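Long-range contacts in abhydrolase domain-containing protein (Exiguobacterium antarcticum, PDB 5H3H), which hydrolyses esters as an alpha/beta-hydrolase-fold esterase and probably also acts as a perhydrolase, with ethaneperoxoic acid bound in its pocket: residues 16-22 with 48-53; 122-127 with 227-231; 153-158 with 178-184; 211-215 with 261-265. One frame throughout, in Å; residues are numbered along the deposited sequence.

Contact 1. Residues 16-22 with 48-53; sequences EDIGSGQ and GYRYIG
Strands 16-18 and 50-53 run antiparallel, their axes 4.8 Å apart and 178° between N-to-C directions. E16/G53 and I18/Y51 are hydrogen-bonded pairs, with D17/I52 a non-hydrogen-bonded pair between them. Backbone bonds run both ways in each hydrogen-bonded pair: E16 N to G53 O and G53 N to E16 O, both 3.0 Å; I18 N to Y51 O 3.0 Å and Y51 N to I18 O 2.7 Å. Beyond I18 segment 16-22 swings out at G19 (phi/psi 96/180) and G21 (71/-169), angles at which a CB would be jammed against the preceding carbonyl. It returns so that R50 N reaches Q22 O at 3.0 Å. G48 (84/26) ends the preceding helix in a Schellman motif. In the mixed sheet of this alpha/beta-hydrolase fold, the pairing joins strand 12-18 of the antiparallel N-terminal edge to strand 50-54, whose other neighbour is the parallel strand 23-27. The charged link is a two-pronged salt bridge: R50, extended with chi1 to chi3 all t, sets NE 2.8 Å from D17 OD1 and NH2 2.7 Å from D17 OD2. Water 1 joins R50 NH1 (3.0 Å) to G21 O (2.8 Å). Apolar packing occupies the I18/Y51 side, where I18 CD1 lies 4.2 Å from Y51 CD2 and both side chains meet helix 38-46; Y51 OH bonds N34. Beyond the strand pairing, Q22 CB lies 3.9 Å from Y49 CD1.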
loop_
_atom_site.group_PDB
_atom_site.type_symbol
_atom_site.label_atom_id
_atom_site.label_comp_id
_atom_site.label_asym_id
_atom_site.label_seq_id
_atom_site.Cartn_x
_atom_site.Cartn_y
_atom_site.Cartn_z
ATOM N N GLU B 16 -12.330 2.345 21.684
ATOM C CA GLU B 16 -12.229 3.181 22.832
ATOM C C GLU B 16 -11.357 4.391 22.381
ATOM O O GLU B 16 -10.127 4.323 22.256
ATOM C CB GLU B 16 -11.577 2.395 23.997
ATOM C CG GLU B 16 -11.649 3.057 25.359
ATOM C CD GLU B 16 -12.986 2.903 26.118
ATOM O OE1 GLU B 16 -13.817 2.058 25.739
ATOM O OE2 GLU B 16 -13.196 3.623 27.144
ATOM N N ASP B 17 -12.018 5.500 22.108
ATOM C CA ASP B 17 -11.337 6.667 21.555
ATOM C C ASP B 17 -11.361 7.732 22.671
ATOM O O ASP B 17 -12.430 8.220 23.046
ATOM C CB ASP B 17 -12.040 7.100 20.271
ATOM C CG ASP B 17 -11.479 8.446 19.689
ATOM O OD1 ASP B 17 -10.443 8.946 20.180
ATOM O OD2 ASP B 17 -12.079 9.001 18.719
ATOM N N ILE B 18 -10.197 8.040 23.230
ATOM C CA ILE B 18 -10.078 8.861 24.456
ATOM C C ILE B 18 -8.899 9.856 24.366
ATOM O O ILE B 18 -7.754 9.438 24.025
ATOM C CB ILE B 18 -9.766 7.980 25.694
ATOM C CG1 ILE B 18 -10.795 6.892 25.862
ATOM C CG2 ILE B 18 -9.805 8.823 26.947
ATOM C CD1 ILE B 18 -10.454 5.880 26.964
ATOM N N GLY B 19 -9.139 11.130 24.717
ATOM C CA GLY B 19 -8.100 12.162 24.751
ATOM C C GLY B 19 -8.088 12.973 23.467
ATOM O O GLY B 19 -8.889 12.718 22.566
ATOM N N SER B 20 -7.180 13.948 23.389
ATOM C CA SER B 20 -7.023 14.839 22.214
ATOM C C SER B 20 -5.536 14.934 21.910
ATOM O O SER B 20 -4.704 14.388 22.664
ATOM C CB SER B 20 -7.593 16.242 22.472
ATOM O OG SER B 20 -7.090 16.801 23.651
ATOM N N GLY B 21 -5.154 15.552 20.807
ATOM C CA GLY B 21 -3.678 15.478 20.480
ATOM C C GLY B 21 -3.261 14.075 20.023
ATOM O O GLY B 21 -4.144 13.290 19.768
ATOM N N GLN B 22 -1.953 13.746 19.896
ATOM C CA GLN B 22 -1.563 12.757 18.850
ATOM C C GLN B 22 -2.034 11.316 19.116
ATOM O O GLN B 22 -1.925 10.837 20.237
ATOM C CB GLN B 22 -0.040 12.763 18.539
ATOM C CG GLN B 22 0.501 14.162 18.184
ATOM C CD GLN B 22 -0.174 14.739 16.945
ATOM O OE1 GLN B 22 -0.018 14.218 15.842
ATOM N NE2 GLN B 22 -0.923 15.815 17.124
ATOM N N GLY B 48 -0.955 13.623 27.548
ATOM C CA GLY B 48 -1.734 14.406 26.605
ATOM C C GLY B 48 -1.811 13.816 25.217
ATOM O O GLY B 48 -1.951 14.572 24.252
ATOM N N TYR B 49 -1.676 12.486 25.102
ATOM C CA TYR B 49 -1.913 11.792 23.832
ATOM C C TYR B 49 -3.335 11.226 23.781
ATOM O O TYR B 49 -4.018 11.186 24.783
ATOM C CB TYR B 49 -0.846 10.693 23.658
ATOM C CG TYR B 49 0.498 11.360 23.413
ATOM C CD1 TYR B 49 0.917 11.668 22.112
ATOM C CD2 TYR B 49 1.291 11.776 24.475
ATOM C CE1 TYR B 49 2.117 12.339 21.873
ATOM C CE2 TYR B 49 2.478 12.453 24.263
ATOM C CZ TYR B 49 2.891 12.730 22.967
ATOM O OH TYR B 49 4.079 13.401 22.779
ATOM N N ARG B 50 -3.764 10.843 22.594
ATOM C CA ARG B 50 -5.055 10.312 22.368
ATOM C C ARG B 50 -4.931 8.791 22.172
ATOM O O ARG B 50 -4.244 8.342 21.265
ATOM C CB ARG B 50 -5.625 10.961 21.146
ATOM C CG ARG B 50 -7.016 10.538 20.807
ATOM C CD ARG B 50 -7.455 11.322 19.598
ATOM N NE ARG B 50 -8.715 10.822 19.066
ATOM C CZ ARG B 50 -9.288 11.270 17.958
ATOM N NH1 ARG B 50 -8.702 12.251 17.255
ATOM N NH2 ARG B 50 -10.437 10.726 17.514
ATOM N N TYR B 51 -5.614 8.040 23.033
ATOM C CA TYR B 51 -5.646 6.575 23.039
ATOM C C TYR B 51 -6.737 6.092 22.106
ATOM O O TYR B 51 -7.871 6.529 22.209
ATOM C CB TYR B 51 -5.916 6.099 24.475
ATOM C CG TYR B 51 -6.087 4.630 24.611
ATOM C CD1 TYR B 51 -4.978 3.760 24.626
ATOM C CD2 TYR B 51 -7.370 4.064 24.748
ATOM C CE1 TYR B 51 -5.150 2.404 24.805
ATOM C CE2 TYR B 51 -7.523 2.690 24.895
ATOM C CZ TYR B 51 -6.427 1.871 24.933
ATOM O OH TYR B 51 -6.615 0.477 25.046
ATOM N N ILE B 52 -6.398 5.228 21.155
ATOM C CA ILE B 52 -7.359 4.626 20.283
ATOM C C ILE B 52 -7.171 3.104 20.432
ATOM O O ILE B 52 -6.343 2.541 19.801
ATOM C CB ILE B 52 -7.226 5.099 18.833
ATOM C CG1 ILE B 52 -7.551 6.604 18.696
ATOM C CG2 ILE B 52 -8.149 4.313 17.922
ATOM C CD1 ILE B 52 -6.339 7.421 18.357
ATOM N N GLY B 53 -7.967 2.471 21.286
ATOM C CA GLY B 53 -7.822 1.028 21.543
ATOM C C GLY B 53 -8.918 0.310 20.796
ATOM O O GLY B 53 -10.088 0.486 21.149
HETATM O O HOH W 1 -6.252 13.869 18.079
#

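Contact 2. Residues 122-127 with 227-231; sequences AAAPVF and FAEVM
A cis peptide bond before P125 and an inverse gamma turn centred on A123 (phi/psi -81/68) kink the irregular segment 122-127 around the side chain of F227. The turn's A124 N to A122 O bond (3.0 Å) is weak. Segment 227-231 is one turn of helix, with M231 N bonded to F227 O at 2.9 Å. The nearest CA pairs are A124/F227 at 6.3 Å and P125/M231 at 6.9 Å. F227 (chi1 m) points toward the loop and is ringed by carbonyls: V126 O lies over one face, 3.1 Å from F227 CZ, while A122 O (3.6 Å from F227 CD2) and F127 O (3.4 Å from F227 CZ) sit at the ring edge. M231, m-t-m, brings SD to 4.0 Å from both A122 CB and A124 CB; P125 packs CG 3.5 Å from V230 CG1 and CD 3.8 Å from M231 CG. The packing backs part of the ligand pocket, since F127 touches the bound ethaneperoxoic acid and the backbone of A123 bonds to S96, the probable nucleophile. The loop follows strand 114-120, L196 of helix 186-198 meets A123 and F127, and helix 225-234 rests through A228 and M231 on I214 of strand 211-217.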
loop_
_atom_site.group_PDB
_atom_site.type_symbol
_atom_site.label_atom_id
_atom_site.label_comp_id
_atom_site.label_asym_id
_atom_site.label_seq_id
_atom_site.Cartn_x
_atom_site.Cartn_y
_atom_site.Cartn_z
ATOM N N ALA B 122 5.375 -9.441 19.256
ATOM C CA ALA B 122 4.534 -9.687 18.106
ATOM C C ALA B 122 4.612 -11.130 17.568
ATOM O O ALA B 122 5.691 -11.748 17.538
ATOM C CB ALA B 122 4.878 -8.710 16.987
ATOM N N ALA B 123 3.467 -11.605 17.101
ATOM C CA ALA B 123 3.332 -12.884 16.406
ATOM C C ALA B 123 3.730 -12.720 14.943
ATOM O O ALA B 123 2.930 -12.809 14.019
ATOM C CB ALA B 123 1.924 -13.403 16.533
ATOM N N ALA B 124 5.001 -12.486 14.734
ATOM C CA ALA B 124 5.494 -12.178 13.378
ATOM C C ALA B 124 6.975 -12.451 13.280
ATOM O O ALA B 124 7.650 -12.350 14.286
ATOM C CB ALA B 124 5.203 -10.740 12.984
ATOM N N PRO B 125 7.457 -12.785 12.077
ATOM C CA PRO B 125 6.628 -12.896 10.822
ATOM C C PRO B 125 5.685 -14.082 10.678
ATOM O O PRO B 125 4.815 -14.072 9.768
ATOM C CB PRO B 125 7.689 -12.992 9.692
ATOM C CG PRO B 125 8.998 -13.206 10.386
ATOM C CD PRO B 125 8.868 -12.522 11.741
ATOM N N VAL B 126 5.859 -15.093 11.528
ATOM C CA VAL B 126 4.999 -16.240 11.550
ATOM C C VAL B 126 4.949 -16.652 12.993
ATOM O O VAL B 126 5.926 -16.579 13.717
ATOM C CB VAL B 126 5.534 -17.448 10.755
ATOM C CG1 VAL B 126 4.376 -18.298 10.238
ATOM C CG2 VAL B 126 6.448 -17.050 9.611
ATOM N N PHE B 127 3.780 -17.086 13.409
ATOM C CA PHE B 127 3.597 -17.525 14.814
ATOM C C PHE B 127 3.969 -19.011 14.998
ATOM O O PHE B 127 4.216 -19.450 16.116
ATOM C CB PHE B 127 2.123 -17.281 15.230
ATOM C CG PHE B 127 1.799 -17.652 16.660
ATOM C CD1 PHE B 127 2.351 -16.956 17.707
ATOM C CD2 PHE B 127 0.898 -18.687 16.934
ATOM C CE1 PHE B 127 2.047 -17.268 19.016
ATOM C CE2 PHE B 127 0.576 -18.998 18.218
ATOM C CZ PHE B 127 1.143 -18.282 19.279
ATOM N N PHE B 227 11.602 -14.718 17.350
ATOM C CA PHE B 227 10.750 -13.897 16.422
ATOM C C PHE B 227 11.265 -12.451 16.360
ATOM O O PHE B 227 11.310 -11.831 15.276
ATOM C CB PHE B 227 9.311 -13.810 16.912
ATOM C CG PHE B 227 8.463 -15.068 16.761
ATOM C CD1 PHE B 227 8.980 -16.304 16.401
ATOM C CD2 PHE B 227 7.108 -14.990 17.088
ATOM C CE1 PHE B 227 8.159 -17.424 16.328
ATOM C CE2 PHE B 227 6.266 -16.112 17.005
ATOM C CZ PHE B 227 6.803 -17.339 16.629
ATOM N N ALA B 228 11.657 -11.900 17.516
ATOM C CA ALA B 228 12.150 -10.520 17.586
ATOM C C ALA B 228 13.438 -10.329 16.805
ATOM O O ALA B 228 13.597 -9.364 16.102
ATOM C CB ALA B 228 12.355 -10.064 19.027
ATOM N N GLU B 229 14.368 -11.268 16.947
ATOM C CA GLU B 229 15.587 -11.247 16.139
ATOM C C GLU B 229 15.280 -11.235 14.646
ATOM O O GLU B 229 15.894 -10.512 13.877
ATOM C CB GLU B 229 16.495 -12.423 16.552
ATOM C CG GLU B 229 17.156 -12.155 17.904
ATOM C CD GLU B 229 17.903 -13.341 18.537
ATOM O OE1 GLU B 229 17.720 -14.501 18.109
ATOM O OE2 GLU B 229 18.656 -13.101 19.504
ATOM N N VAL B 230 14.308 -12.009 14.230
ATOM C CA VAL B 230 13.966 -12.090 12.826
ATOM C C VAL B 230 13.378 -10.758 12.340
ATOM O O VAL B 230 13.770 -10.228 11.280
ATOM C CB VAL B 230 13.069 -13.278 12.541
ATOM C CG1 VAL B 230 12.460 -13.209 11.135
ATOM C CG2 VAL B 230 13.890 -14.555 12.673
ATOM N N MET B 231 12.512 -10.182 13.152
ATOM C CA MET B 231 11.897 -8.919 12.790
ATOM C C MET B 231 12.902 -7.806 12.679
ATOM O O MET B 231 12.802 -7.016 11.757
ATOM C CB MET B 231 10.824 -8.530 13.784
ATOM C CG MET B 231 9.551 -9.306 13.609
ATOM S SD MET B 231 8.240 -8.784 14.780
ATOM C CE MET B 231 8.776 -9.505 16.336
#

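Contact 3. Residues 153-158 with 178-184; sequences RPSMLK and HNLSVDA
R153 opens helix 153-158, which crosses helix 178-182 at 142°, roughly antiparallel, with axes 10.1 Å apart; the closest CA pairs are P154/V182 at 6.4 Å and L157/H178 at 6.9 Å. The R153 side chain, t-t-p with chi4 at 91°, reaches across to the backbone carbonyls of 181-184. R153 NH1 and NH2 each bond V182 O at 3.1 Å, with V182 O near the guanidinium plane and A184 O over one face. Water 2 extends this, accepting from R153 NH2 at 2.8 Å and donating to S181 O at 3.1 Å. P154 O accepts a weak 3.5 Å hydrogen bond from H178 NE2, besides the one from K158 N within its own helix. These helices belong to the helical cap inserted between strands 114-120 and 211-217, as in other alpha/beta hydrolases; S181 lies about 7 Å from bound ethaneperoxoic acid, measured from its side chain. L157 (chi1 m, chi2 t) points toward the partner helix and packs against H178, S181 and V182, with L157 CB 3.9 Å from H178 CD2, L157 CD2 3.7 Å from S181 CB and L157 CD1 3.9 Å from V182 CG1. At K158 the backbone N passes 4.1 Å from H178 CD2.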
loop_
_atom_site.group_PDB
_atom_site.type_symbol
_atom_site.label_atom_id
_atom_site.label_comp_id
_atom_site.label_asym_id
_atom_site.label_seq_id
_atom_site.Cartn_x
_atom_site.Cartn_y
_atom_site.Cartn_z
ATOM N N ARG B 153 -13.283 -23.632 27.159
ATOM C CA ARG B 153 -12.511 -22.396 26.863
ATOM C C ARG B 153 -11.929 -21.745 28.138
ATOM O O ARG B 153 -10.756 -21.388 28.171
ATOM C CB ARG B 153 -13.338 -21.448 25.960
ATOM C CG ARG B 153 -12.592 -20.187 25.502
ATOM C CD ARG B 153 -13.407 -19.445 24.444
ATOM N NE ARG B 153 -14.667 -19.013 25.030
ATOM C CZ ARG B 153 -14.868 -17.842 25.622
ATOM N NH1 ARG B 153 -16.050 -17.589 26.143
ATOM N NH2 ARG B 153 -13.885 -16.919 25.705
ATOM N N PRO B 154 -12.693 -21.618 29.214
ATOM C CA PRO B 154 -12.007 -20.991 30.366
ATOM C C PRO B 154 -10.795 -21.774 30.882
ATOM O O PRO B 154 -9.815 -21.156 31.343
ATOM C CB PRO B 154 -13.103 -20.915 31.429
ATOM C CG PRO B 154 -14.356 -21.005 30.687
ATOM C CD PRO B 154 -14.134 -21.733 29.402
ATOM N N SER B 155 -10.847 -23.119 30.810
ATOM C CA SER B 155 -9.647 -23.953 31.249
ATOM C C SER B 155 -8.427 -23.777 30.331
ATOM O O SER B 155 -7.282 -23.640 30.812
ATOM C CB SER B 155 -10.007 -25.419 31.397
ATOM O OG SER B 155 -10.959 -25.562 32.438
ATOM N N MET B 156 -8.717 -23.719 29.030
ATOM C CA MET B 156 -7.750 -23.382 27.958
ATOM C C MET B 156 -7.066 -22.092 28.315
ATOM O O MET B 156 -5.817 -22.000 28.298
ATOM C CB MET B 156 -8.454 -23.268 26.592
ATOM C CG MET B 156 -7.498 -23.057 25.442
ATOM S SD MET B 156 -6.921 -21.372 25.249
ATOM C CE MET B 156 -8.408 -20.588 24.587
ATOM N N LEU B 157 -7.883 -21.080 28.611
ATOM C CA LEU B 157 -7.372 -19.750 29.003
ATOM C C LEU B 157 -6.507 -19.736 30.251
ATOM O O LEU B 157 -5.540 -19.033 30.299
ATOM C CB LEU B 157 -8.556 -18.751 29.144
ATOM C CG LEU B 157 -9.273 -18.388 27.839
ATOM C CD1 LEU B 157 -10.498 -17.563 28.133
ATOM C CD2 LEU B 157 -8.384 -17.605 26.862
ATOM N N LYS B 158 -6.924 -20.398 31.310
ATOM C CA LYS B 158 -6.107 -20.482 32.539
ATOM C C LYS B 158 -4.711 -21.073 32.194
ATOM O O LYS B 158 -3.663 -20.548 32.602
ATOM C CB LYS B 158 -6.833 -21.316 33.584
ATOM C CG LYS B 158 -6.123 -21.409 34.930
ATOM C CD LYS B 158 -6.959 -22.340 35.838
ATOM C CE LYS B 158 -6.138 -22.989 36.946
ATOM N NZ LYS B 158 -5.617 -21.941 37.846
ATOM N N HIS B 178 -7.569 -12.734 32.973
ATOM C CA HIS B 178 -8.391 -13.876 32.571
ATOM C C HIS B 178 -9.795 -13.484 32.048
ATOM O O HIS B 178 -10.209 -13.881 30.943
ATOM C CB HIS B 178 -8.510 -14.805 33.753
ATOM C CG HIS B 178 -9.254 -16.058 33.447
ATOM N ND1 HIS B 178 -10.545 -16.270 33.842
ATOM C CD2 HIS B 178 -8.901 -17.151 32.736
ATOM C CE1 HIS B 178 -10.949 -17.453 33.427
ATOM N NE2 HIS B 178 -9.961 -18.013 32.770
ATOM N N ASN B 179 -10.510 -12.653 32.825
ATOM C CA ASN B 179 -11.854 -12.256 32.454
ATOM C C ASN B 179 -11.911 -11.420 31.155
ATOM O O ASN B 179 -12.926 -11.522 30.443
ATOM C CB ASN B 179 -12.551 -11.523 33.585
ATOM C CG ASN B 179 -12.938 -12.427 34.734
ATOM O OD1 ASN B 179 -12.931 -13.659 34.646
ATOM N ND2 ASN B 179 -13.306 -11.823 35.818
ATOM N N LEU B 180 -10.821 -10.678 30.815
ATOM C CA LEU B 180 -10.729 -9.973 29.533
ATOM C C LEU B 180 -10.807 -10.975 28.376
ATOM O O LEU B 180 -11.397 -10.690 27.353
ATOM C CB LEU B 180 -9.393 -9.243 29.357
ATOM C CG LEU B 180 -8.959 -8.185 30.331
ATOM C CD1 LEU B 180 -7.594 -7.693 29.862
ATOM C CD2 LEU B 180 -10.022 -7.107 30.405
ATOM N N SER B 181 -10.210 -12.159 28.554
ATOM C CA SER B 181 -10.283 -13.172 27.578
ATOM C C SER B 181 -11.562 -13.975 27.596
ATOM O O SER B 181 -12.015 -14.378 26.533
ATOM C CB SER B 181 -9.058 -14.103 27.643
ATOM O OG SER B 181 -7.875 -13.424 27.125
ATOM N N VAL B 182 -12.180 -14.173 28.752
ATOM C CA VAL B 182 -13.447 -14.924 28.787
ATOM C C VAL B 182 -14.582 -14.170 28.081
ATOM O O VAL B 182 -15.384 -14.795 27.432
ATOM C CB VAL B 182 -13.889 -15.387 30.167
ATOM C CG1 VAL B 182 -12.764 -16.119 30.912
ATOM C CG2 VAL B 182 -14.410 -14.253 30.961
ATOM N N ASP B 183 -14.507 -12.842 28.082
ATOM C CA ASP B 183 -15.378 -11.964 27.308
ATOM C C ASP B 183 -15.355 -12.178 25.804
ATOM O O ASP B 183 -16.339 -11.896 25.119
ATOM C CB ASP B 183 -14.989 -10.485 27.591
ATOM C CG ASP B 183 -15.782 -9.500 26.750
ATOM O OD1 ASP B 183 -16.921 -9.138 27.124
ATOM O OD2 ASP B 183 -15.292 -9.115 25.674
ATOM N N ALA B 184 -14.263 -12.650 25.282
ATOM C CA ALA B 184 -14.118 -12.875 23.890
ATOM C C ALA B 184 -15.191 -13.877 23.391
ATOM O O ALA B 184 -15.624 -14.800 24.113
ATOM C CB ALA B 184 -12.729 -13.374 23.608
HETATM O O HOH W 2 -11.360 -16.577 24.518
#

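Contact 4. Residues 211-215 with 261-265; sequences DTLIM and TLVSY
Strand 211-215 and helix 261-265 run almost exactly antiparallel, 175° between their N-to-C directions, with axes 10.9 Å apart; the nearest CA pairs are L213/Y265 at 8.0 Å and M215/T261 at 8.9 Å. Strand alternation turns D211, L213 and M215 toward the helix, which answers with T261 and Y265, one turn apart and linked by Y265 N to T261 O at 3.1 Å. This is the layered packing of the alpha/beta-hydrolase fold: the C-terminal helix 255-267 lies on a sheet in which strand 211-217 runs between strands 114-120 and 239-243. Y265 (chi1 t) lays its ring on L213 in a CH-pi contact, with L213 CB 3.7 Å from the ring centroid, 16° off the normal, and 3.6 Å from Y265 CZ. The ring also takes a cation-pi contact from K116. T261 CG2 sits 4.1 Å from L213 CD2 and 3.9 Å from M215 SD; M215 CE meets L262 CG at 4.5 Å.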
loop_
_atom_site.group_PDB
_atom_site.type_symbol
_atom_site.label_atom_id
_atom_site.label_comp_id
_atom_site.label_asym_id
_atom_site.label_seq_id
_atom_site.Cartn_x
_atom_site.Cartn_y
_atom_site.Cartn_z
ATOM N N ASP B 211 9.424 3.905 10.461
ATOM C CA ASP B 211 10.203 3.808 11.705
ATOM C C ASP B 211 9.594 2.801 12.657
ATOM O O ASP B 211 8.456 2.981 13.067
ATOM C CB ASP B 211 10.209 5.150 12.435
ATOM C CG ASP B 211 11.162 6.203 11.791
ATOM O OD1 ASP B 211 11.826 5.944 10.759
ATOM O OD2 ASP B 211 11.237 7.314 12.352
ATOM N N THR B 212 10.369 1.769 13.011
ATOM C CA THR B 212 9.890 0.709 13.904
ATOM C C THR B 212 10.692 0.535 15.214
ATOM O O THR B 212 11.945 0.671 15.244
ATOM C CB THR B 212 9.760 -0.592 13.111
ATOM O OG1 THR B 212 9.038 -0.278 11.888
ATOM C CG2 THR B 212 8.993 -1.681 13.920
ATOM N N LEU B 213 9.943 0.285 16.298
ATOM C CA LEU B 213 10.481 -0.211 17.562
ATOM C C LEU B 213 9.910 -1.590 17.876
ATOM O O LEU B 213 8.678 -1.737 17.917
ATOM C CB LEU B 213 10.082 0.709 18.685
ATOM C CG LEU B 213 10.481 0.229 20.082
ATOM C CD1 LEU B 213 12.009 0.166 20.133
ATOM C CD2 LEU B 213 9.913 1.128 21.166
ATOM N N ILE B 214 10.810 -2.559 18.168
ATOM C CA ILE B 214 10.453 -3.904 18.563
ATOM C C ILE B 214 10.707 -3.984 20.070
ATOM O O ILE B 214 11.818 -3.722 20.514
ATOM C CB ILE B 214 11.324 -5.000 17.853
ATOM C CG1 ILE B 214 11.437 -4.789 16.329
ATOM C CG2 ILE B 214 10.831 -6.419 18.191
ATOM C CD1 ILE B 214 10.110 -4.667 15.651
ATOM N N MET B 215 9.680 -4.375 20.812
ATOM C CA MET B 215 9.734 -4.564 22.253
ATOM C C MET B 215 9.446 -6.062 22.430
ATOM O O MET B 215 8.417 -6.554 21.893
ATOM C CB MET B 215 8.643 -3.690 22.945
ATOM C CG MET B 215 9.074 -2.268 23.251
ATOM S SD MET B 215 8.011 -1.250 24.342
ATOM C CE MET B 215 6.960 -0.841 23.049
ATOM N N THR B 261 9.097 3.345 28.025
ATOM C CA THR B 261 9.629 3.148 26.668
ATOM C C THR B 261 8.603 3.514 25.556
ATOM O O THR B 261 8.942 4.090 24.516
ATOM C CB THR B 261 10.041 1.663 26.478
ATOM O OG1 THR B 261 10.958 1.271 27.513
ATOM C CG2 THR B 261 10.702 1.412 25.148
ATOM N N LEU B 262 7.344 3.169 25.790
ATOM C CA LEU B 262 6.279 3.359 24.787
ATOM C C LEU B 262 6.054 4.872 24.661
ATOM O O LEU B 262 6.016 5.452 23.586
ATOM C CB LEU B 262 5.040 2.637 25.304
ATOM C CG LEU B 262 3.942 2.143 24.395
ATOM C CD1 LEU B 262 2.701 1.849 25.255
ATOM C CD2 LEU B 262 3.599 3.116 23.277
ATOM N N VAL B 263 6.011 5.520 25.813
ATOM C CA VAL B 263 5.767 6.933 25.900
ATOM C C VAL B 263 6.860 7.759 25.270
ATOM O O VAL B 263 6.569 8.730 24.584
ATOM C CB VAL B 263 5.590 7.356 27.381
ATOM C CG1 VAL B 263 5.705 8.871 27.551
ATOM C CG2 VAL B 263 4.237 6.826 27.891
ATOM N N SER B 264 8.103 7.409 25.592
ATOM C CA SER B 264 9.254 8.054 25.003
ATOM C C SER B 264 9.264 7.952 23.493
ATOM O O SER B 264 9.544 8.929 22.836
ATOM C CB SER B 264 10.549 7.425 25.542
ATOM O OG SER B 264 10.676 7.609 26.938
ATOM N N TYR B 265 9.001 6.762 22.949
ATOM C CA TYR B 265 8.941 6.571 21.512
ATOM C C TYR B 265 7.772 7.322 20.842
ATOM O O TYR B 265 7.944 7.864 19.750
ATOM C CB TYR B 265 8.869 5.089 21.176
ATOM C CG TYR B 265 9.223 4.707 19.767
ATOM C CD1 TYR B 265 10.540 4.858 19.271
ATOM C CD2 TYR B 265 8.271 4.187 18.919
ATOM C CE1 TYR B 265 10.856 4.480 17.975
ATOM C CE2 TYR B 265 8.571 3.830 17.624
ATOM C CZ TYR B 265 9.868 3.957 17.135
ATOM O OH TYR B 265 10.140 3.585 15.810
#

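Overall arrangement
Contacts 2 and 4 are buried, whereas 1 and 3 lie farther out and are only partly buried. Contacts 1 and 4 use the same sheet in different ways: contact 1 joins neighbouring strands near its N-terminal edge, contact 4 packs a helix on its other half. Contact 4 meets contact 2 directly, because I214 packs on A228 and M231, so strand 211-217 carries contact 4's helix and helix 225-234 on opposite faces. Contact 3 belongs to the cap and touches none of the others. Chemistry follows depth: the outer contacts rely on arginines, one bound to a carboxylate and one to backbone carbonyls, each with a bridging water, while the inner two rely on aromatic and methionine packing.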